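Local coordinates for protein glutaredoxin 2 (Salmonella enterica subsp. enterica serovar Typhimurium, PDB 3IR4) that binds glutathione and probably acts as a glutathione-dependent thiol-disulfide oxidoreductase, built from a thioredoxin-like domain and a helical GST-type domain, at residues D202-A205 with K206-Q209; Q123-I126 with R127-A131. All coordinates share one frame; numbering follows the deposited sequence. Where two conformers were deposited one is given.

Contact 1 of 2, residues D202-A205 with K206-Q209; sequences DNMA and KQTQ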
loop_
_atom_site.group_PDB
_atom_site.type_symbol
_atom_site.label_atom_id
_atom_site.label_comp_id
_atom_site.label_asym_id
_atom_site.label_seq_id
_atom_site.Cartn_x
_atom_site.Cartn_y
_atom_site.Cartn_z
ATOM N N ASP A 202 -7.189 10.727 4.801
ATOM C CA ASP A 202 -8.569 10.747 4.358
ATOM C C ASP A 202 -8.714 11.310 2.971
ATOM O O ASP A 202 -9.435 10.763 2.126
ATOM C CB ASP A 202 -9.427 11.541 5.342
ATOM C CG ASP A 202 -9.627 10.849 6.675
ATOM O OD1 ASP A 202 -9.333 9.649 6.805
ATOM O OD2 ASP A 202 -10.058 11.547 7.617
ATOM N N ASN A 203 -8.031 12.408 2.699
ATOM C CA ASN A 203 -8.130 13.012 1.390
ATOM C C ASN A 203 -7.520 12.135 0.312
ATOM O O ASN A 203 -8.085 11.949 -0.758
ATOM C CB ASN A 203 -7.466 14.382 1.349
ATOM C CG ASN A 203 -7.407 14.886 -0.064
ATOM O OD1 ASN A 203 -8.435 15.269 -0.620
ATOM N ND2 ASN A 203 -6.242 14.762 -0.698
HETATM N N MSE A 204 -6.346 11.586 0.598
HETATM C CA MSE A 204 -5.690 10.760 -0.393
HETATM C C MSE A 204 -6.497 9.489 -0.685
HETATM O O MSE A 204 -6.529 9.061 -1.837
HETATM C CB MSE A 204 -4.274 10.419 0.029
HETATM C CG MSE A 204 -3.357 11.605 0.033
HETATM SE SE MSE A 204 -3.141 12.557 -1.615
HETATM C CE MSE A 204 -2.732 11.150 -2.648
ATOM N N ALA A 205 -7.155 8.894 0.307
ATOM C CA ALA A 205 -8.002 7.742 0.037
ATOM C C ALA A 205 -9.119 8.146 -0.948
ATOM O O ALA A 205 -9.410 7.417 -1.906
ATOM C CB ALA A 205 -8.566 7.200 1.305
ATOM N N LYS A 206 -9.739 9.306 -0.736
ATOM C CA LYS A 206 -10.789 9.785 -1.617
ATOM C C LYS A 206 -10.284 10.023 -3.027
ATOM O O LYS A 206 -10.845 9.500 -3.986
ATOM C CB LYS A 206 -11.429 11.044 -1.039
ATOM C CG LYS A 206 -12.330 10.742 0.161
ATOM C CD LYS A 206 -12.956 11.970 0.804
ATOM C CE LYS A 206 -13.781 11.612 2.051
ATOM N NZ LYS A 206 -14.602 12.754 2.548
ATOM N N GLN A 207 -9.190 10.769 -3.140
ATOM C CA GLN A 207 -8.691 11.143 -4.466
ATOM C C GLN A 207 -8.117 9.973 -5.240
ATOM O O GLN A 207 -8.184 9.949 -6.472
ATOM C CB GLN A 207 -7.694 12.273 -4.352
ATOM C CG GLN A 207 -8.277 13.601 -3.864
ATOM C CD GLN A 207 -7.314 14.740 -4.050
ATOM O OE1 GLN A 207 -6.188 14.717 -3.525
ATOM N NE2 GLN A 207 -7.730 15.728 -4.817
ATOM N N THR A 208 -7.525 8.998 -4.534
ATOM C CA THR A 208 -6.961 7.806 -5.182
ATOM C C THR A 208 -7.989 6.712 -5.437
ATOM O O THR A 208 -7.688 5.766 -6.136
ATOM C CB THR A 208 -5.809 7.178 -4.384
ATOM O OG1 THR A 208 -6.314 6.670 -3.143
ATOM C CG2 THR A 208 -4.626 8.125 -4.201
ATOM N N GLN A 209 -9.216 6.836 -4.906
ATOM C CA GLN A 209 -10.232 5.764 -5.064
ATOM C C GLN A 209 -9.761 4.468 -4.418
ATOM O O GLN A 209 -9.989 3.379 -4.958
ATOM C CB GLN A 209 -10.608 5.514 -6.533
ATOM C CG GLN A 209 -11.250 6.684 -7.232
ATOM C CD GLN A 209 -12.692 6.947 -6.847
ATOM O OE1 GLN A 209 -13.243 6.333 -5.940
ATOM N NE2 GLN A 209 -13.308 7.879 -7.538
#
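Asn203 and Gln207, one turn apart on the same helix, are joined through their side-chain amides: ND2 of Asn203 donates to OE1 of Gln207 at 2.8 Å. The donor stands above the carbonyl plane of Gln207, 56° out of it, and the two amide planes are turned 54° against each other. CG of Asn203 lies anti to the backbone N (chi1 172°), which swings the amide along the helix to meet Gln207. One residue on, OG1 of Thr208 bonds to O of Met204 at 2.7 Å, while the backbone N of Thr208 reaches that oxygen from the opposite face of its carbonyl plane at 2.9 Å. This doubly gripped carbonyl belongs to the last turn of helix 195-208, which ends in a Schellman motif: Gln209 has positive phi, and its N bonds to O of Lys206 at 3.3 Å. On the buried side of the helix, CE of Met204, a selenomethionine, packs on CG2 of Thr208 at 3.9 Å. Farther out, Met20 touches both of these side chains from helix 13-25 of the thioredoxin-like domain, as does Phe179 from helix 173-185. A second bond from Asn203 ND2, to O of Pro164, ties its amide to the loop between helices 143-160 and 173-185.

Contact 2 of 2, residues Q123-I126 with R127-A131; sequences QYFI and RKKEA. With GSH (glutathione), chain B.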
loop_
_atom_site.group_PDB
_atom_site.type_symbol
_atom_site.label_atom_id
_atom_site.label_comp_id
_atom_site.label_asym_id
_atom_site.label_seq_id
_atom_site.Cartn_x
_atom_site.Cartn_y
_atom_site.Cartn_z
ATOM N N GLN A 123 -3.301 -19.737 5.064
ATOM C CA GLN A 123 -2.242 -20.507 5.698
ATOM C C GLN A 123 -0.898 -20.268 5.027
ATOM O O GLN A 123 0.161 -20.181 5.690
ATOM C CB GLN A 123 -2.569 -21.993 5.713
ATOM C CG GLN A 123 -1.465 -22.826 6.374
ATOM C CD GLN A 123 -1.749 -24.291 6.285
ATOM O OE1 GLN A 123 -1.135 -24.999 5.494
ATOM N NE2 GLN A 123 -2.704 -24.747 7.050
ATOM N N TYR A 124 -0.905 -20.221 3.691
ATOM C CA TYR A 124 0.306 -19.962 2.904
ATOM C C TYR A 124 0.983 -18.666 3.364
ATOM O O TYR A 124 2.191 -18.619 3.585
ATOM C CB TYR A 124 -0.062 -19.878 1.425
ATOM C CG TYR A 124 1.077 -19.519 0.520
ATOM C CD1 TYR A 124 1.351 -18.187 0.228
ATOM C CD2 TYR A 124 1.824 -20.480 -0.110
ATOM C CE1 TYR A 124 2.367 -17.826 -0.628
ATOM C CE2 TYR A 124 2.874 -20.128 -0.943
ATOM C CZ TYR A 124 3.139 -18.786 -1.196
ATOM O OH TYR A 124 4.140 -18.349 -2.055
ATOM N N PHE A 125 0.189 -17.622 3.528
ATOM C CA PHE A 125 0.694 -16.330 3.989
ATOM C C PHE A 125 1.284 -16.406 5.388
ATOM O O PHE A 125 2.401 -15.939 5.632
ATOM C CB PHE A 125 -0.445 -15.303 3.937
ATOM C CG PHE A 125 -0.038 -13.913 4.379
ATOM C CD1 PHE A 125 0.614 -13.055 3.503
ATOM C CD2 PHE A 125 -0.309 -13.462 5.665
ATOM C CE1 PHE A 125 0.948 -11.785 3.885
ATOM C CE2 PHE A 125 0.050 -12.182 6.058
ATOM C CZ PHE A 125 0.681 -11.352 5.166
ATOM N N ILE A 126 0.540 -17.002 6.308
ATOM C CA ILE A 126 0.986 -17.089 7.675
ATOM C C ILE A 126 2.334 -17.817 7.760
ATOM O O ILE A 126 3.274 -17.387 8.436
ATOM C CB ILE A 126 -0.091 -17.826 8.523
ATOM C CG1 ILE A 126 -1.374 -16.999 8.656
ATOM C CG2 ILE A 126 0.476 -18.194 9.908
ATOM C CD1 ILE A 126 -2.604 -17.776 9.097
ATOM N N ARG A 127 2.394 -18.969 7.116
ATOM C CA ARG A 127 3.582 -19.804 7.173
ATOM C C ARG A 127 4.775 -19.059 6.641
ATOM O O ARG A 127 5.864 -19.102 7.233
ATOM C CB ARG A 127 3.383 -21.125 6.441
ATOM C CG ARG A 127 2.390 -21.993 7.140
ATOM C CD ARG A 127 2.572 -23.402 6.919
ATOM N NE ARG A 127 1.872 -24.166 7.932
ATOM C CZ ARG A 127 1.609 -25.455 7.801
ATOM N NH1 ARG A 127 2.008 -26.101 6.710
ATOM N NH2 ARG A 127 0.938 -26.093 8.749
ATOM N N LYS A 128 4.623 -18.401 5.505
ATOM C CA LYS A 128 5.726 -17.699 4.880
ATOM C C LYS A 128 6.233 -16.551 5.742
ATOM O O LYS A 128 7.432 -16.397 5.930
ATOM C CB LYS A 128 5.270 -17.155 3.539
ATOM C CG LYS A 128 6.319 -16.347 2.834
ATOM C CD LYS A 128 5.791 -15.666 1.635
ATOM C CE LYS A 128 5.545 -16.626 0.568
ATOM N NZ LYS A 128 5.057 -15.835 -0.581
ATOM N N LYS A 129 5.330 -15.752 6.284
ATOM C CA LYS A 129 5.761 -14.608 7.064
ATOM C C LYS A 129 6.358 -15.049 8.390
ATOM O O LYS A 129 7.389 -14.518 8.827
ATOM C CB LYS A 129 4.614 -13.627 7.286
ATOM C CG LYS A 129 4.064 -13.035 5.988
ATOM C CD LYS A 129 5.126 -12.311 5.147
ATOM C CE LYS A 129 4.556 -11.692 3.919
ATOM N NZ LYS A 129 5.646 -11.114 3.080
ATOM N N GLU A 130 5.755 -16.019 9.060
ATOM C CA GLU A 130 6.284 -16.461 10.350
ATOM C C GLU A 130 7.649 -17.130 10.244
ATOM O O GLU A 130 8.438 -17.069 11.184
ATOM C CB GLU A 130 5.277 -17.360 11.085
ATOM C CG GLU A 130 4.097 -16.578 11.642
ATOM C CD GLU A 130 3.343 -17.324 12.715
ATOM O OE1 GLU A 130 2.985 -18.512 12.489
ATOM O OE2 GLU A 130 3.094 -16.745 13.792
ATOM N N ALA A 131 7.944 -17.720 9.086
ATOM C CA ALA A 131 9.241 -18.352 8.824
ATOM C C ALA A 131 10.328 -17.352 8.498
ATOM O O ALA A 131 11.494 -17.711 8.352
ATOM C CB ALA A 131 9.127 -19.344 7.686
HETATM N N1 GSH B . 9.727 -4.434 -6.300
HETATM C CA1 GSH B . 8.326 -4.871 -6.365
HETATM C C1 GSH B . 7.450 -3.709 -6.747
HETATM O O11 GSH B . 7.868 -2.555 -6.460
HETATM O O12 GSH B . 6.360 -3.939 -7.305
HETATM C CB1 GSH B . 7.935 -5.438 -5.007
HETATM C CG1 GSH B . 6.590 -6.160 -5.077
HETATM C CD1 GSH B . 6.310 -7.071 -3.901
HETATM O OE1 GSH B . 7.173 -7.122 -2.869
HETATM N N2 GSH B . 5.191 -7.750 -3.878
HETATM C CA2 GSH B . 4.873 -8.800 -2.915
HETATM C C2 GSH B . 4.892 -10.134 -3.584
HETATM O O2 GSH B . 4.445 -10.239 -4.832
HETATM C CB2 GSH B . 3.500 -8.549 -2.248
HETATM S SG2 GSH B . 3.376 -7.053 -1.213
HETATM N N3 GSH B . 5.298 -11.178 -2.907
HETATM C CA3 GSH B . 5.609 -12.432 -3.548
HETATM C C3 GSH B . 4.687 -13.473 -3.037
HETATM O O31 GSH B . 3.654 -13.111 -2.393
HETATM O O32 GSH B . 4.968 -14.676 -3.274
#
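Tyr124 and Lys128 are hydrogen-bonded through their side chains, NZ of Lys128 donating to OH of Tyr124 at 3.1 Å. The lysine chain runs out extended and then bends at its third torsion (chi3 -72°), bringing the ammonium obliquely to the phenol. The same NZ lies 2.9 Å from O32 of glutathione, at the glycyl carboxylate, where its charge probably helps to hold the anion. Tyr124 and Lys128 thus contribute the helical domain's side of the glutathione pocket, in the cleft between thioredoxin-like and helical domains that is characteristic of GST-fold proteins; Lys49, Val51, Glu64 and Ser65 bind the ligand from the thioredoxin-like side. The amide of Gln123 stacks over the guanidinium of Arg127, planes 18° apart, OE1 of Gln123 sitting above its centre, 3.6 Å from CZ of Arg127. A CH-pi contact places CG of Lys129 over one face of the Phe125 ring, 4.0 Å from its centroid, and farther along the same side chain CE of Lys129 comes to 3.6 Å from CE1 of Phe125. His11 meets this buried ring edge-to-face. By van der Waals contact, CG2 of Ile126 lies 3.6 Å from OE1 of Glu130, whose OE2 bonds to N of Phe136 in the next helix.

From the N terminus, the chain first forms the thioredoxin-like domain, with helix 13-25 and a four-stranded sheet, and then enters the helical domain, which holds both contacts. Contact 2 comes first, along helix 119-133, and contact 1 follows at the C-terminal end of helix 195-208. They lie in series, neither nested nor crossed, and each links successive turns of one helix without closing a loop. Their centres are about 31 Å apart, on opposite sides of the chain's centre. Both helices face the thioredoxin-like domain: 123-131 across the glutathione cleft, near Lys49, and 202-209 against Met20 and Leu24 of helix 13-25.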